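Local coordinates for protein GTP pyrophosphokinase YjbM (Bacillus subtilis, PDB 5DEC) that synthesises the alarmone (p)ppGpp by transferring pyrophosphate from ATP to GTP or GDP, working as a cooperative homotetramer, probably with a minor role in the stringent response, at residues Q88-I93 and I149-M154; V109-Y114 and R124-V129. All coordinates share one frame; numbering follows the deposited sequence.

Contact 2 is nested in sequence within the loop closed by contact 1, and both reach the same mixed sheet, their centres about 13 Å apart. Strand 139-151, which ends in contact 1, lies beside strand 126-136 of contact 2, and a probable hydrogen bond of 2.7 Å joins Ile149 N to Tyr126 O. Arg150 CG also packs 3.3 Å from Ser125 OG. Contact 2 carries Arg112 and His127, which bind the alarmone product; the His127 side chain is about 4 Å from that of Glu146, the inferred proton acceptor. In contact 1 the Arg150 side chain lies about 3 Å from that of Asn155, an allosteric-activator residue, and about 4 Å from that of ATP-binding Arg84.

Contact 1: Q88-I93 and I149-M154; sequences QFVDDI and IRTLAM
Ile93 and Ile149 meet through their CG2 methyls, 3.9 Å apart, the two side chains running alongside one another in opposite senses. The first turn of helix 90-102 is thereby laid against the end of strand 139-151, and it is here that the contact is most closely packed. In Ile149, CG2 stands anti to the backbone N, and it also meets Ile93 CG1. Ile93 CD1 then runs on over the backbone where Arg150 joins Thr151, 4.0 Å from Thr151 CG2, and comes 4.2 Å from Met154 SD. An alanine in place of Ile93 would probably open a gap between the Ile149 methyl, the Thr151 methyl and the Met154 sulfur, and would leave the Met154 thioether less confined.

Thr151 divides its work between its two branches. Its chi1 of 60° turns CG2 anti to the carbonyl carbon, and this methyl lies 3.7 Å from Val90 N and 3.8 Å from Val90 CG2; Val90, partly exposed, borders the packed part. The hydroxyl serves the polar side: OG1 accepts Met154 N at 3.2 Å, a nearly straight bond (165°), and is also hydrogen-bonded to Asp191 of helix 174-202.

Packing slackens toward Gln88 and the partly exposed Leu152, where Leu152 CD1 comes no nearer than 4.4 Å to Gln88 CA. Phe156 of a second subunit packs on both Gln88 and Leu152, so this looser flank adjoins the subunit interface.

With OG1 taking Met154 N and Met154 SD weakly taking Thr151 N at 3.3 Å, Thr151 and Met154 form a capping box that starts helix 152-167 directly from the strand, within a mixed sheet flanked by helices, consistent with the nucleotidyltransferase-like fold of RelA/SpoT synthetases.

Contact 2: V109-Y114 and R124-V129; sequences VDQRDY and RSYHLV
Val129 is opposed by two residues, Val109 and Asp110, which makes a classic beta bulge in the antiparallel pairing of strands 107-113 and 126-136. Val129 O accepts Val109 N at 2.9 Å and, weakly, Asp110 N, while Val129 N bonds to Asp110 O at 2.9 Å. Next come Gln111 and Leu128, a non-hydrogen-bonded pair in which Gln111 CA makes a CA-H...O contact with His127 O. Arg112 and His127 follow as a hydrogen-bonded pair, each N to the other's O at 2.8 Å, and Asp113 with Tyr126 is the second non-hydrogen-bonded pair. Past this last bridge, Tyr114 N still bonds to Ser125 O, less straight (134°).

One apolar pair adds to the bulge: Val109 CG2 lies 3.9 Å from Val129 CG1.

On the face bearing Gln111, Asp113 and Tyr126, polar groups line the edge of the Tyr126 ring. Asp113 OD1 lies 3.7 Å from Tyr126 CD1 and is itself bonded to Ile115 N. Tyr126 OH is modelled as donating to Gln111 OE1, but so close that the details of the bond are doubtful.

The opposite face carries the product-binding residues Arg112 and His127. His127 CG is anti to the carbonyl carbon (chi1 -61°), its NE2 is hydrogen-bonded to Tyr123 OH, and the edge of the Tyr114 ring is turned to the face of the imidazole, planes at 54°. Tyr114 CE1 stands over the centre of the His127 ring, 3.9 Å above its plane.

Contact 1: Q88-I93 and I149-M154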
loop_
_atom_site.group_PDB
_atom_site.type_symbol
_atom_site.label_atom_id
_atom_site.label_comp_id
_atom_site.label_asym_id
_atom_site.label_seq_id
_atom_site.Cartn_x
_atom_site.Cartn_y
_atom_site.Cartn_z
ATOM N N GLN B 88 -8.011 -16.447 13.842
ATOM C CA GLN B 88 -9.407 -16.862 13.932
ATOM C C GLN B 88 -9.694 -17.717 15.151
ATOM O O GLN B 88 -10.689 -17.506 15.843
ATOM C CB GLN B 88 -9.770 -17.627 12.675
ATOM C CG GLN B 88 -11.225 -17.684 12.355
ATOM C CD GLN B 88 -11.437 -18.009 10.897
ATOM O OE1 GLN B 88 -11.062 -19.079 10.435
ATOM N NE2 GLN B 88 -12.010 -17.070 10.156
ATOM N N PHE B 89 -8.826 -18.690 15.410
ATOM C CA PHE B 89 -9.050 -19.659 16.490
ATOM C C PHE B 89 -7.948 -19.607 17.547
ATOM O O PHE B 89 -6.787 -19.301 17.243
ATOM C CB PHE B 89 -9.138 -21.089 15.931
ATOM C CG PHE B 89 -10.241 -21.283 14.942
ATOM C CD1 PHE B 89 -11.548 -21.473 15.369
ATOM C CD2 PHE B 89 -9.983 -21.257 13.576
ATOM C CE1 PHE B 89 -12.578 -21.651 14.445
ATOM C CE2 PHE B 89 -11.011 -21.427 12.646
ATOM C CZ PHE B 89 -12.310 -21.622 13.080
ATOM N N VAL B 90 -8.308 -19.923 18.786
ATOM C CA VAL B 90 -7.344 -19.980 19.872
ATOM C C VAL B 90 -6.164 -20.906 19.543
ATOM O O VAL B 90 -5.012 -20.582 19.866
ATOM C CB VAL B 90 -8.026 -20.434 21.185
ATOM C CG1 VAL B 90 -7.000 -20.793 22.234
ATOM C CG2 VAL B 90 -8.951 -19.343 21.696
ATOM N N ASP B 91 -6.433 -22.034 18.878
ATOM C CA ASP B 91 -5.355 -22.985 18.557
ATOM C C ASP B 91 -4.405 -22.435 17.483
ATOM O O ASP B 91 -3.266 -22.887 17.354
ATOM C CB ASP B 91 -5.927 -24.327 18.114
ATOM C CG ASP B 91 -5.036 -25.496 18.512
ATOM O OD1 ASP B 91 -4.014 -25.734 17.829
ATOM O OD2 ASP B 91 -5.346 -26.160 19.528
ATOM N N ASP B 92 -4.870 -21.455 16.720
ATOM C CA ASP B 92 -4.000 -20.797 15.757
ATOM C C ASP B 92 -2.856 -20.081 16.446
ATOM O O ASP B 92 -1.799 -19.895 15.851
ATOM C CB ASP B 92 -4.773 -19.802 14.897
ATOM C CG ASP B 92 -5.685 -20.479 13.916
ATOM O OD1 ASP B 92 -5.361 -21.625 13.530
ATOM O OD2 ASP B 92 -6.705 -19.863 13.519
ATOM N N ILE B 93 -3.069 -19.664 17.691
ATOM C CA ILE B 93 -2.063 -18.879 18.395
ATOM C C ILE B 93 -0.790 -19.697 18.653
ATOM O O ILE B 93 0.309 -19.228 18.400
ATOM C CB ILE B 93 -2.630 -18.318 19.700
ATOM C CG1 ILE B 93 -3.713 -17.299 19.355
ATOM C CG2 ILE B 93 -1.546 -17.636 20.529
ATOM C CD1 ILE B 93 -4.460 -16.790 20.536
ATOM N N ILE B 149 -0.017 -11.787 19.894
ATOM C CA ILE B 149 -0.846 -12.684 19.109
ATOM C C ILE B 149 -2.211 -12.800 19.827
ATOM O O ILE B 149 -2.249 -13.083 21.015
ATOM C CB ILE B 149 -0.190 -14.055 18.958
ATOM C CG1 ILE B 149 1.317 -13.886 18.654
ATOM C CG2 ILE B 149 -0.908 -14.900 17.867
ATOM C CD1 ILE B 149 2.058 -15.209 18.630
ATOM N N ARG B 150 -3.300 -12.569 19.102
ATOM C CA ARG B 150 -4.635 -12.487 19.698
ATOM C C ARG B 150 -5.656 -13.121 18.797
ATOM O O ARG B 150 -5.508 -13.063 17.588
ATOM C CB ARG B 150 -5.054 -11.023 19.910
ATOM C CG ARG B 150 -4.147 -10.170 20.760
ATOM C CD ARG B 150 -4.598 -8.724 20.668
ATOM N NE ARG B 150 -3.991 -7.881 21.686
ATOM C CZ ARG B 150 -4.258 -6.593 21.831
ATOM N NH1 ARG B 150 -5.129 -6.006 21.021
ATOM N NH2 ARG B 150 -3.682 -5.901 22.803
ATOM N N THR B 151 -6.729 -13.677 19.356
ATOM C CA THR B 151 -7.868 -13.988 18.500
ATOM C C THR B 151 -8.560 -12.688 18.142
ATOM O O THR B 151 -8.312 -11.655 18.770
ATOM C CB THR B 151 -8.901 -14.947 19.149
ATOM O OG1 THR B 151 -9.413 -14.349 20.344
ATOM C CG2 THR B 151 -8.261 -16.296 19.506
ATOM N N LEU B 152 -9.419 -12.748 17.131
ATOM C CA LEU B 152 -10.231 -11.617 16.726
ATOM C C LEU B 152 -11.053 -11.061 17.900
ATOM O O LEU B 152 -11.149 -9.845 18.083
ATOM C CB LEU B 152 -11.159 -12.026 15.571
ATOM C CG LEU B 152 -10.476 -12.432 14.249
ATOM C CD1 LEU B 152 -11.454 -13.077 13.247
ATOM C CD2 LEU B 152 -9.793 -11.233 13.624
ATOM N N ALA B 153 -11.653 -11.959 18.675
ATOM C CA ALA B 153 -12.511 -11.575 19.786
ATOM C C ALA B 153 -11.719 -10.933 20.927
ATOM O O ALA B 153 -12.157 -9.942 21.512
ATOM C CB ALA B 153 -13.284 -12.794 20.288
ATOM N N MET B 154 -10.556 -11.507 21.246
ATOM C CA MET B 154 -9.601 -10.898 22.184
ATOM C C MET B 154 -9.194 -9.499 21.731
ATOM O O MET B 154 -9.080 -8.573 22.533
ATOM C CB MET B 154 -8.331 -11.754 22.282
ATOM C CG MET B 154 -8.519 -13.100 22.932
ATOM S SD MET B 154 -7.160 -14.239 22.553
ATOM C CE MET B 154 -5.725 -13.385 23.004
#

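Contact 2: V109-Y114 and R124-V129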
loop_
_atom_site.group_PDB
_atom_site.type_symbol
_atom_site.label_atom_id
_atom_site.label_comp_id
_atom_site.label_asym_id
_atom_site.label_seq_id
_atom_site.Cartn_x
_atom_site.Cartn_y
_atom_site.Cartn_z
ATOM N N VAL B 109 13.524 -12.886 22.431
ATOM C CA VAL B 109 14.257 -12.609 23.670
ATOM C C VAL B 109 13.374 -12.583 24.906
ATOM O O VAL B 109 13.881 -12.572 26.028
ATOM C CB VAL B 109 15.027 -11.266 23.587
ATOM C CG1 VAL B 109 16.136 -11.364 22.551
ATOM C CG2 VAL B 109 14.079 -10.118 23.266
ATOM N N ASP B 110 12.057 -12.563 24.714
ATOM C CA ASP B 110 11.146 -12.568 25.852
ATOM C C ASP B 110 9.754 -13.007 25.412
ATOM O O ASP B 110 9.418 -12.947 24.224
ATOM C CB ASP B 110 11.084 -11.177 26.492
ATOM C CG ASP B 110 10.507 -11.194 27.908
ATOM O OD1 ASP B 110 10.487 -12.270 28.549
ATOM O OD2 ASP B 110 10.067 -10.124 28.376
ATOM N N GLN B 111 8.948 -13.447 26.374
ATOM C CA GLN B 111 7.567 -13.819 26.101
ATOM C C GLN B 111 6.726 -13.793 27.376
ATOM O O GLN B 111 7.261 -13.925 28.471
ATOM C CB GLN B 111 7.511 -15.204 25.452
ATOM C CG GLN B 111 7.916 -16.360 26.359
ATOM C CD GLN B 111 7.696 -17.710 25.696
ATOM O OE1 GLN B 111 6.605 -17.997 25.195
ATOM N NE2 GLN B 111 8.736 -18.540 25.677
ATOM N N ARG B 112 5.416 -13.613 27.234
ATOM C CA ARG B 112 4.528 -13.745 28.380
ATOM C C ARG B 112 3.113 -14.035 27.892
ATOM O O ARG B 112 2.635 -13.436 26.922
ATOM C CB ARG B 112 4.572 -12.499 29.272
ATOM C CG ARG B 112 3.621 -12.575 30.465
ATOM C CD ARG B 112 3.754 -11.369 31.387
ATOM N NE ARG B 112 2.839 -11.453 32.527
ATOM C CZ ARG B 112 2.838 -10.599 33.545
ATOM N NH1 ARG B 112 3.709 -9.597 33.572
ATOM N NH2 ARG B 112 1.977 -10.752 34.545
ATOM N N ASP B 113 2.440 -14.944 28.594
ATOM C CA ASP B 113 1.183 -15.519 28.128
ATOM C C ASP B 113 0.008 -15.107 29.013
ATOM O O ASP B 113 -0.216 -15.697 30.071
ATOM C CB ASP B 113 1.309 -17.050 28.077
ATOM C CG ASP B 113 0.141 -17.721 27.367
ATOM O OD1 ASP B 113 -0.713 -17.010 26.804
ATOM O OD2 ASP B 113 0.094 -18.969 27.352
ATOM N N TYR B 114 -0.741 -14.094 28.581
ATOM C CA TYR B 114 -1.951 -13.704 29.302
ATOM C C TYR B 114 -3.176 -14.475 28.805
ATOM O O TYR B 114 -4.310 -14.150 29.153
ATOM C CB TYR B 114 -2.231 -12.202 29.145
ATOM C CG TYR B 114 -1.151 -11.259 29.621
ATOM C CD1 TYR B 114 -0.080 -10.922 28.803
ATOM C CD2 TYR B 114 -1.211 -10.692 30.888
ATOM C CE1 TYR B 114 0.902 -10.046 29.236
ATOM C CE2 TYR B 114 -0.232 -9.819 31.332
ATOM C CZ TYR B 114 0.822 -9.498 30.503
ATOM O OH TYR B 114 1.795 -8.628 30.944
ATOM N N ARG B 124 -6.916 -10.667 27.445
ATOM C CA ARG B 124 -6.399 -11.904 26.874
ATOM C C ARG B 124 -5.483 -11.576 25.680
ATOM O O ARG B 124 -5.926 -10.904 24.736
ATOM C CB ARG B 124 -7.585 -12.761 26.456
ATOM C CG ARG B 124 -8.456 -13.166 27.641
ATOM C CD ARG B 124 -9.870 -13.540 27.191
ATOM N NE ARG B 124 -9.913 -14.625 26.226
ATOM C CZ ARG B 124 -10.581 -14.566 25.075
ATOM N NH1 ARG B 124 -11.236 -13.458 24.733
ATOM N NH2 ARG B 124 -10.571 -15.606 24.255
ATOM N N SER B 125 -4.239 -12.069 25.709
ATOM C CA SER B 125 -3.252 -11.831 24.640
ATOM C C SER B 125 -1.956 -12.602 24.902
ATOM O O SER B 125 -1.563 -12.797 26.052
ATOM C CB SER B 125 -2.943 -10.332 24.493
ATOM O OG SER B 125 -2.108 -10.057 23.375
ATOM N N TYR B 126 -1.307 -13.073 23.843
ATOM C CA TYR B 126 0.034 -13.623 24.009
ATOM C C TYR B 126 1.076 -12.611 23.546
ATOM O O TYR B 126 0.961 -12.072 22.447
ATOM C CB TYR B 126 0.187 -14.917 23.230
ATOM C CG TYR B 126 1.581 -15.486 23.289
ATOM C CD1 TYR B 126 1.973 -16.301 24.340
ATOM C CD2 TYR B 126 2.512 -15.205 22.287
ATOM C CE1 TYR B 126 3.249 -16.828 24.392
ATOM C CE2 TYR B 126 3.787 -15.723 22.336
ATOM C CZ TYR B 126 4.148 -16.535 23.389
ATOM O OH TYR B 126 5.416 -17.062 23.435
ATOM N N HIS B 127 2.107 -12.379 24.355
ATOM C CA HIS B 127 3.146 -11.434 23.978
ATOM C C HIS B 127 4.484 -12.120 23.774
ATOM O O HIS B 127 4.863 -13.021 24.532
ATOM C CB HIS B 127 3.333 -10.345 25.043
ATOM C CG HIS B 127 2.130 -9.500 25.289
ATOM N ND1 HIS B 127 2.204 -8.268 25.902
ATOM C CD2 HIS B 127 0.817 -9.683 24.986
ATOM C CE1 HIS B 127 0.997 -7.741 25.988
ATOM N NE2 HIS B 127 0.137 -8.585 25.435
ATOM N N LEU B 128 5.208 -11.689 22.748
ATOM C CA LEU B 128 6.634 -11.980 22.719
ATOM C C LEU B 128 7.409 -10.759 22.237
ATOM O O LEU B 128 6.851 -9.844 21.639
ATOM C CB LEU B 128 6.937 -13.209 21.874
ATOM C CG LEU B 128 6.552 -13.298 20.413
ATOM C CD1 LEU B 128 7.652 -12.767 19.540
ATOM C CD2 LEU B 128 6.319 -14.756 20.104
ATOM N N VAL B 129 8.700 -10.745 22.520
ATOM C CA VAL B 129 9.547 -9.634 22.133
ATOM C C VAL B 129 10.685 -10.197 21.306
ATOM O O VAL B 129 11.325 -11.145 21.733
ATOM C CB VAL B 129 10.124 -8.904 23.355
ATOM C CG1 VAL B 129 11.021 -7.774 22.898
ATOM C CG2 VAL B 129 8.993 -8.384 24.264
#